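Local coordinates for diguanylate cyclase/phosphodiesterase-domain containing protein (Thermotoga maritima MSB8, PDB 6KHU) that is a putative diguanylate cyclase, of the GGDEF family whose active members join two GTP molecules into cyclic di-GMP, at residues A[29-34]-A[79-84]; A[53-58]-A[91-96]. One frame throughout, in Å; residues are numbered along the deposited sequence.

Contact 1: A[29-34]-A[79-84]; sequences PYTIFF and IGVGKE
Thr31 meets the backbone of Val81 through its hydroxyl, where Thr31 OG1 donates to Val81 O over a short 2.5 Å. The donor comes in from above the carbonyl plane, 57° out of it. With OG1 of Thr31 anti to the carbonyl carbon (chi1 -62°), that hydroxyl oxygen also lies 3.4 Å from Val81 CG1. Ser111 on the neighbouring strand 105-112 is a second hydrogen-bond partner of OG1.

One residue earlier, Tyr30 pairs with Ile79 as an antiparallel non-hydrogen-bonded pair, both side chains on the same face of the sheet. Tyr30 CB sits 3.7 Å from Ile79 CA, while chi1 of 72° puts CG between the backbone N and the carbonyl carbon; the ring leads away, and its OH bonds to His20. Beyond this pair Gly80, with positive phi, begins the turn out of the strand, and its N gives a 2.7 Å hydrogen bond to Pro29 O. Pro29 CB then rests on Gly82 CA at 3.9 Å.

The chemistry thus passes from strand pairing to a loop crossing the strand start: a backbone bond and a hydroxyl-to-carbonyl bond are consistent with holding 79-84 in place where it leaves the sheet toward helix 86-100.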
ATOM      1  N   PRO A  29      -9.782 -10.633   6.924  1.00 18.24           N
ATOM      2  CA  PRO A  29      -8.812  -9.562   7.154  1.00 15.54           C
ATOM      3  C   PRO A  29      -8.279  -9.014   5.839  1.00 15.91           C
ATOM      4  O   PRO A  29      -8.405  -9.633   4.777  1.00 14.28           O
ATOM      5  CB  PRO A  29      -7.709 -10.261   7.955  1.00 19.09           C
ATOM      6  CG  PRO A  29      -7.729 -11.676   7.404  1.00 24.01           C
ATOM      7  CD  PRO A  29      -9.156 -11.968   6.960  1.00 18.22           C
ATOM      8  N   TYR A  30      -7.701  -7.814   5.928  1.00 12.79           N
ATOM      9  CA  TYR A  30      -6.923  -7.241   4.837  1.00 15.05           C
ATOM     10  C   TYR A  30      -5.888  -6.301   5.442  1.00 13.88           C
ATOM     11  O   TYR A  30      -5.985  -5.914   6.607  1.00 16.19           O
ATOM     12  CB  TYR A  30      -7.806  -6.499   3.817  1.00 11.95           C
ATOM     13  CG  TYR A  30      -8.364  -5.190   4.335  1.00 13.33           C
ATOM     14  CD1 TYR A  30      -9.498  -5.175   5.147  1.00  9.71           C
ATOM     15  CD2 TYR A  30      -7.756  -3.975   4.028  1.00 11.61           C
ATOM     16  CE1 TYR A  30     -10.013  -3.989   5.639  1.00 10.72           C
ATOM     17  CE2 TYR A  30      -8.264  -2.766   4.528  1.00 12.99           C
ATOM     18  CZ  TYR A  30      -9.400  -2.787   5.320  1.00 12.87           C
ATOM     19  OH  TYR A  30      -9.916  -1.617   5.817  1.00 13.22           O
ATOM     20  N   THR A  31      -4.897  -5.920   4.638  1.00 14.48           N
ATOM     21  CA  THR A  31      -3.811  -5.086   5.127  1.00 12.11           C
ATOM     22  C   THR A  31      -3.554  -3.937   4.166  1.00 13.34           C
ATOM     23  O   THR A  31      -3.589  -4.119   2.946  1.00 13.35           O
ATOM     24  CB  THR A  31      -2.547  -5.934   5.338  1.00 13.42           C
ATOM     25  OG1 THR A  31      -2.821  -6.924   6.342  1.00 12.32           O
ATOM     26  CG2 THR A  31      -1.384  -5.073   5.811  1.00 13.42           C
ATOM     27  N   ILE A  32      -3.321  -2.753   4.731  1.00 12.11           N
ATOM     28  CA  ILE A  32      -2.990  -1.542   3.990  1.00 11.42           C
ATOM     29  C   ILE A  32      -1.506  -1.256   4.178  1.00 13.48           C
ATOM     30  O   ILE A  32      -1.009  -1.257   5.311  1.00 12.36           O
ATOM     31  CB  ILE A  32      -3.824  -0.339   4.471  1.00 14.52           C
ATOM     32  CG1 ILE A  32      -5.323  -0.633   4.355  1.00 13.34           C
ATOM     33  CG2 ILE A  32      -3.460   0.911   3.683  1.00 12.45           C
ATOM     34  CD1 ILE A  32      -6.202   0.407   5.026  1.00 13.32           C
ATOM     35  N   PHE A  33      -0.803  -0.996   3.081  1.00 12.39           N
ATOM     36  CA  PHE A  33       0.599  -0.606   3.124  1.00 12.57           C
ATOM     37  C   PHE A  33       0.728   0.799   2.556  1.00 13.03           C
ATOM     38  O   PHE A  33       0.098   1.121   1.540  1.00 14.09           O
ATOM     39  CB  PHE A  33       1.512  -1.572   2.308  1.00 11.94           C
ATOM     40  CG  PHE A  33       1.495  -3.008   2.779  1.00 13.90           C
ATOM     41  CD1 PHE A  33       0.458  -3.854   2.430  1.00 13.87           C
ATOM     42  CD2 PHE A  33       2.544  -3.518   3.525  1.00 15.55           C
ATOM     43  CE1 PHE A  33       0.443  -5.167   2.838  1.00 16.36           C
ATOM     44  CE2 PHE A  33       2.529  -4.839   3.946  1.00 18.43           C
ATOM     45  CZ  PHE A  33       1.469  -5.663   3.605  1.00 17.16           C
ATOM     46  N   PHE A  34       1.550   1.631   3.209  1.00 11.46           N
ATOM     47  CA  PHE A  34       1.969   2.930   2.682  1.00 12.97           C
ATOM     48  C   PHE A  34       3.471   2.919   2.419  1.00 13.51           C
ATOM     49  O   PHE A  34       4.249   2.457   3.263  1.00 13.92           O
ATOM     50  CB  PHE A  34       1.666   4.066   3.675  1.00 13.74           C
ATOM     51  CG  PHE A  34       0.301   4.673   3.536  1.00 13.63           C
ATOM     52  CD1 PHE A  34      -0.804   3.887   3.239  1.00 12.98           C
ATOM     53  CD2 PHE A  34       0.123   6.047   3.733  1.00 16.58           C
ATOM     54  CE1 PHE A  34      -2.077   4.457   3.125  1.00 10.52           C
ATOM     55  CE2 PHE A  34      -1.136   6.627   3.629  1.00 18.58           C
ATOM     56  CZ  PHE A  34      -2.245   5.831   3.324  1.00 14.73           C
ATOM     57  N   ILE A  79      -6.221  -8.070   0.100  1.00 14.57           N
ATOM     58  CA  ILE A  79      -7.277  -8.713   0.866  1.00 20.00           C
ATOM     59  C   ILE A  79      -6.803 -10.086   1.327  1.00 17.78           C
ATOM     60  O   ILE A  79      -5.965 -10.740   0.687  1.00 14.94           O
ATOM     61  CB  ILE A  79      -8.580  -8.799   0.047  1.00 22.40           C
ATOM     62  CG1 ILE A  79      -8.450  -9.872  -1.022  1.00 22.78           C
ATOM     63  CG2 ILE A  79      -8.932  -7.426  -0.580  1.00 16.99           C
ATOM     64  CD1 ILE A  79      -9.139 -11.170  -0.652  1.00 28.09           C
ATOM     65  N   GLY A  80      -7.355 -10.532   2.454  1.00 15.13           N
ATOM     66  CA  GLY A  80      -7.012 -11.828   2.992  1.00 19.12           C
ATOM     67  C   GLY A  80      -5.708 -11.862   3.760  1.00 22.18           C
ATOM     68  O   GLY A  80      -5.315 -12.935   4.227  1.00 20.97           O
ATOM     69  N   VAL A  81      -5.029 -10.731   3.908  1.00 18.00           N
ATOM     70  CA  VAL A  81      -3.743 -10.666   4.595  1.00 15.22           C
ATOM     71  C   VAL A  81      -3.972 -10.067   5.972  1.00 15.65           C
ATOM     72  O   VAL A  81      -4.385  -8.911   6.088  1.00 16.45           O
ATOM     73  CB  VAL A  81      -2.729  -9.838   3.790  1.00 17.64           C
ATOM     74  CG1 VAL A  81      -1.454  -9.569   4.605  1.00 14.70           C
ATOM     75  CG2 VAL A  81      -2.410 -10.535   2.464  1.00 16.90           C
ATOM     76  N   GLY A  82      -3.712 -10.848   7.020  1.00 16.52           N
ATOM     77  CA  GLY A  82      -3.790 -10.374   8.381  1.00 15.10           C
ATOM     78  C   GLY A  82      -2.418 -10.180   9.006  1.00 23.90           C
ATOM     79  O   GLY A  82      -1.389 -10.146   8.328  1.00 19.22           O
ATOM     80  N   LYS A  83      -2.428 -10.064  10.343  1.00 21.35           N
ATOM     81  CA  LYS A  83      -1.198  -9.792  11.089  1.00 23.94           C
ATOM     82  C   LYS A  83      -0.136 -10.855  10.849  1.00 25.18           C
ATOM     83  O   LYS A  83       1.060 -10.545  10.859  1.00 26.91           O
ATOM     84  CB  LYS A  83      -1.492  -9.709  12.589  1.00 25.12           C
ATOM     85  CG  LYS A  83      -2.011  -8.368  13.039  1.00 30.77           C
ATOM     86  CD  LYS A  83      -0.973  -7.277  12.830  1.00 32.72           C
ATOM     87  CE  LYS A  83      -0.145  -7.047  14.089  1.00 33.20           C
ATOM     88  NZ  LYS A  83       0.562  -5.739  13.996  1.00 28.51           N
ATOM     89  N   GLU A  84      -0.552 -12.109  10.655  1.00 23.90           N
ATOM     90  CA  GLU A  84       0.402 -13.202  10.495  1.00 28.82           C
ATOM     91  C   GLU A  84       1.276 -13.010   9.257  1.00 26.80           C
ATOM     92  O   GLU A  84       2.501 -13.150   9.325  1.00 25.69           O
ATOM     93  CB  GLU A  84      -0.346 -14.536  10.426  1.00 29.70           C
ATOM     94  CG  GLU A  84       0.546 -15.772  10.464  1.00 38.29           C
ATOM     95  CD  GLU A  84       0.918 -16.199  11.876  1.00 51.53           C
ATOM     96  OE1 GLU A  84       0.590 -15.466  12.836  1.00 56.59           O
ATOM     97  OE2 GLU A  84       1.537 -17.275  12.029  1.00 54.66           O
TER

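Contact 2: A[53-58]-A[91-96]; sequences KILKEC and ERIKNH. With ZN (zinc ion), chain C.
His96 and Glu57 meet across a zinc ion, with the imidazole and carboxylate planes 79° apart and the two side chains crossing at about a right angle. Both ring nitrogens are used: His96 NE2 binds the zinc at 2.0 Å, and at the other nitrogen Arg92 O lies at the ring edge, in plane, accepting from His96 ND1 at 2.8 Å. That peptide oxygen also takes the helical bond from His96 N, the two donors arriving from opposite faces of its plane. Gripped at both nitrogens, the ring has little freedom to turn, and Arg92 O acts as second shell to the metal. Glu57 OE1 is the close ligand, 2.0 Å from the zinc, while Glu57 OE2 stands 2.7 Å from it. The glutamate reaches the ion with CG anti to the backbone N (chi1 -161°) and an extended chain beyond.

Behind the metal the contact turns apolar. Ile54 slides past His96, its CD1 3.7 Å from His96 CB, and its CG2 touches CG2 of Ile93. Ile93 in turn pushes CD1 against Leu55 CD2 (3.8 Å) and CG1 against Cys58 SG (3.7 Å). An alanine in place of Ile54 would probably open a gap beside His96 CB and Ile93 CG2, leaving the ligand histidine less firmly backed. A water links Cys58 O to Arg92 NH2.

The axes of segments 53-57 and 91-96 come within 10.0 Å and run roughly antiparallel, their N-to-C directions 149° apart, on one face of the sheet. Leu55 reaches down to Val66, Phe74 and Leu76, Ile93 to Ile107, and Ile54 continues the helix interface toward Ile97 and Ile100.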
ATOM      1  N   LYS A  53       5.610  -0.382  -9.740  1.00 16.54           N
ATOM      2  CA  LYS A  53       5.652  -1.752 -10.239  1.00 21.50           C
ATOM      3  C   LYS A  53       5.828  -2.749  -9.100  1.00 15.90           C
ATOM      4  O   LYS A  53       5.236  -3.835  -9.121  1.00 16.20           O
ATOM      5  CB  LYS A  53       6.786  -1.903 -11.249  1.00 26.92           C
ATOM      6  CG  LYS A  53       6.372  -1.720 -12.707  1.00 33.20           C
ATOM      7  CD  LYS A  53       7.544  -1.199 -13.527  1.00 30.22           C
ATOM      8  CE  LYS A  53       7.611  -1.862 -14.876  1.00 28.04           C
ATOM      9  NZ  LYS A  53       9.014  -2.252 -15.185  1.00 40.13           N
ATOM     10  N   ILE A  54       6.649  -2.400  -8.106  1.00 17.68           N
ATOM     11  CA  ILE A  54       6.913  -3.310  -6.991  1.00 15.71           C
ATOM     12  C   ILE A  54       5.625  -3.596  -6.227  1.00 15.69           C
ATOM     13  O   ILE A  54       5.315  -4.749  -5.897  1.00 15.82           O
ATOM     14  CB  ILE A  54       7.995  -2.724  -6.065  1.00 14.42           C
ATOM     15  CG1 ILE A  54       9.382  -2.814  -6.715  1.00 15.26           C
ATOM     16  CG2 ILE A  54       7.963  -3.411  -4.698  1.00 10.31           C
ATOM     17  CD1 ILE A  54      10.443  -2.004  -5.971  1.00 16.79           C
ATOM     18  N   LEU A  55       4.854  -2.546  -5.936  1.00 14.99           N
ATOM     19  CA  LEU A  55       3.587  -2.734  -5.229  1.00 17.02           C
ATOM     20  C   LEU A  55       2.571  -3.463  -6.093  1.00 13.92           C
ATOM     21  O   LEU A  55       1.766  -4.248  -5.576  1.00 15.26           O
ATOM     22  CB  LEU A  55       3.027  -1.386  -4.774  1.00 14.59           C
ATOM     23  CG  LEU A  55       3.902  -0.706  -3.727  1.00 14.80           C
ATOM     24  CD1 LEU A  55       3.410   0.696  -3.506  1.00 19.28           C
ATOM     25  CD2 LEU A  55       3.915  -1.496  -2.433  1.00 16.07           C
ATOM     26  N   LYS A  56       2.571  -3.195  -7.402  1.00 12.73           N
ATOM     27  CA  LYS A  56       1.724  -3.966  -8.308  1.00 14.43           C
ATOM     28  C   LYS A  56       2.019  -5.455  -8.210  1.00 17.24           C
ATOM     29  O   LYS A  56       1.113  -6.283  -8.371  1.00 14.62           O
ATOM     30  CB  LYS A  56       1.915  -3.498  -9.751  1.00 20.22           C
ATOM     31  CG  LYS A  56       1.037  -2.332 -10.170  1.00 19.21           C
ATOM     32  CD  LYS A  56      -0.446  -2.595  -9.861  1.00 26.08           C
ATOM     33  CE  LYS A  56      -1.025  -3.743 -10.674  1.00 30.39           C
ATOM     34  NZ  LYS A  56      -2.508  -3.604 -10.849  1.00 26.04           N
ATOM     35  N   GLU A  57       3.277  -5.812  -7.944  1.00 14.60           N
ATOM     36  CA  GLU A  57       3.644  -7.218  -7.816  1.00 15.04           C
ATOM     37  C   GLU A  57       2.942  -7.891  -6.646  1.00 15.06           C
ATOM     38  O   GLU A  57       2.712  -9.107  -6.682  1.00 15.34           O
ATOM     39  CB  GLU A  57       5.163  -7.347  -7.657  1.00 14.65           C
ATOM     40  CG  GLU A  57       5.681  -8.730  -7.978  1.00 20.51           C
ATOM     41  CD  GLU A  57       7.176  -8.849  -7.812  1.00 17.91           C
ATOM     42  OE1 GLU A  57       7.635  -9.943  -7.428  1.00 24.71           O
ATOM     43  OE2 GLU A  57       7.893  -7.853  -8.082  1.00 17.22           O
ATOM     44  N   CYS A  58       2.615  -7.133  -5.592  1.00 14.39           N
ATOM     45  CA  CYS A  58       1.917  -7.701  -4.435  1.00 19.17           C
ATOM     46  C   CYS A  58       0.454  -8.022  -4.706  1.00 18.63           C
ATOM     47  O   CYS A  58      -0.176  -8.695  -3.885  1.00 21.44           O
ATOM     48  CB  CYS A  58       1.957  -6.733  -3.252  1.00 18.47           C
ATOM     49  SG  CYS A  58       3.600  -6.214  -2.767  1.00 18.78           S
ATOM     50  N   GLU A  91       8.467  -7.316   4.050  1.00 16.93           N
ATOM     51  CA  GLU A  91       9.854  -7.677   3.769  1.00 20.88           C
ATOM     52  C   GLU A  91      10.087  -7.812   2.267  1.00 20.86           C
ATOM     53  O   GLU A  91      11.119  -7.365   1.750  1.00 16.25           O
ATOM     54  CB  GLU A  91      10.218  -8.975   4.498  1.00 21.83           C
ATOM     55  CG  GLU A  91      11.691  -9.102   4.908  1.00 33.00           C
ATOM     56  CD  GLU A  91      12.213  -7.896   5.689  1.00 40.31           C
ATOM     57  OE1 GLU A  91      13.413  -7.567   5.544  1.00 48.43           O
ATOM     58  OE2 GLU A  91      11.431  -7.281   6.455  1.00 44.89           O
ATOM     59  N   ARG A  92       9.126  -8.407   1.547  1.00 15.94           N
ATOM     60  CA  ARG A  92       9.284  -8.559   0.105  1.00 19.48           C
ATOM     61  C   ARG A  92       9.385  -7.199  -0.575  1.00 16.00           C
ATOM     62  O   ARG A  92      10.242  -6.996  -1.444  1.00 15.00           O
ATOM     63  CB  ARG A  92       8.122  -9.377  -0.480  1.00 18.56           C
ATOM     64  CG  ARG A  92       8.205 -10.883  -0.210  1.00 21.01           C
ATOM     65  CD  ARG A  92       6.860 -11.584  -0.434  1.00 28.30           C
ATOM     66  NE  ARG A  92       6.400 -11.453  -1.815  1.00 34.80           N
ATOM     67  CZ  ARG A  92       5.124 -11.495  -2.198  1.00 41.47           C
ATOM     68  NH1 ARG A  92       4.812 -11.362  -3.487  1.00 32.48           N
ATOM     69  NH2 ARG A  92       4.158 -11.670  -1.299  1.00 38.94           N
ATOM     70  N   ILE A  93       8.529  -6.250  -0.186  1.00 13.66           N
ATOM     71  CA  ILE A  93       8.612  -4.906  -0.756  1.00 14.77           C
ATOM     72  C   ILE A  93       9.985  -4.300  -0.472  1.00 19.86           C
ATOM     73  O   ILE A  93      10.639  -3.742  -1.370  1.00 13.86           O
ATOM     74  CB  ILE A  93       7.475  -4.015  -0.222  1.00 14.26           C
ATOM     75  CG1 ILE A  93       6.104  -4.556  -0.669  1.00 14.44           C
ATOM     76  CG2 ILE A  93       7.686  -2.562  -0.677  1.00 10.74           C
ATOM     77  CD1 ILE A  93       4.954  -4.054   0.166  1.00 16.60           C
ATOM     78  N   LYS A  94      10.458  -4.433   0.776  1.00 13.67           N
ATOM     79  CA  LYS A  94      11.761  -3.874   1.150  1.00 18.00           C
ATOM     80  C   LYS A  94      12.892  -4.518   0.354  1.00 19.06           C
ATOM     81  O   LYS A  94      13.785  -3.817  -0.141  1.00 19.07           O
ATOM     82  CB  LYS A  94      11.998  -4.047   2.655  1.00 17.82           C
ATOM     83  CG  LYS A  94      11.026  -3.224   3.533  1.00 20.36           C
ATOM     84  CD  LYS A  94      11.617  -2.870   4.906  1.00 30.58           C
ATOM     85  CE  LYS A  94      11.697  -4.095   5.806  1.00 37.96           C
ATOM     86  NZ  LYS A  94      11.986  -3.737   7.231  1.00 44.91           N
ATOM     87  N   ASN A  95      12.851  -5.846   0.203  1.00 16.89           N
ATOM     88  CA  ASN A  95      13.851  -6.562  -0.592  1.00 21.11           C
ATOM     89  C   ASN A  95      13.885  -6.067  -2.034  1.00 19.58           C
ATOM     90  O   ASN A  95      14.964  -5.914  -2.615  1.00 22.13           O
ATOM     91  CB  ASN A  95      13.571  -8.065  -0.572  1.00 17.55           C
ATOM     92  CG  ASN A  95      13.859  -8.698   0.781  1.00 19.48           C
ATOM     93  OD1 ASN A  95      14.417  -8.060   1.664  1.00 18.84           O
ATOM     94  ND2 ASN A  95      13.484  -9.966   0.934  1.00 19.95           N
ATOM     95  N   HIS A  96      12.719  -5.821  -2.634  1.00 17.47           N
ATOM     96  CA  HIS A  96      12.715  -5.302  -4.004  1.00 17.44           C
ATOM     97  C   HIS A  96      13.310  -3.903  -4.066  1.00 22.09           C
ATOM     98  O   HIS A  96      14.090  -3.593  -4.978  1.00 19.47           O
ATOM     99  CB  HIS A  96      11.303  -5.312  -4.581  1.00 17.36           C
ATOM    100  CG  HIS A  96      10.844  -6.671  -5.017  1.00 15.19           C
ATOM    101  ND1 HIS A  96      10.567  -7.684  -4.123  1.00 14.45           N
ATOM    102  CD2 HIS A  96      10.640  -7.190  -6.251  1.00 16.14           C
ATOM    103  CE1 HIS A  96      10.214  -8.771  -4.788  1.00 17.36           C
ATOM    104  NE2 HIS A  96      10.249  -8.498  -6.082  1.00 16.99           N
TER
HETATM  105 ZN    ZN C 202       9.652  -9.848  -7.471  1.00 18.90          ZN
HETATM  106  O   HOH W   1       1.320 -10.612  -2.038  1.00 27.32           O

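In the fold
Both contacts involve the chain that leads into and forms helix 86-100, and their segments alternate in sequence: strand 30-37 runs on toward helix 41-57, while the loop at 79-84 leads into the helix holding 91-96. Contact 1 lies at a strand start, part buried and part exposed, and relies on main-chain carbonyls, one hydroxyl and two glycines. Contact 2 joins two helices on the sheet, with a buried layer of aliphatic side chains and sulfur beneath a more exposed metal site. The two centres are about 14 Å apart, yet the contacts touch where Phe33 CD2 packs on Ile93 CD1 at 4.2 Å, linking strand 30-37 to the helix pair.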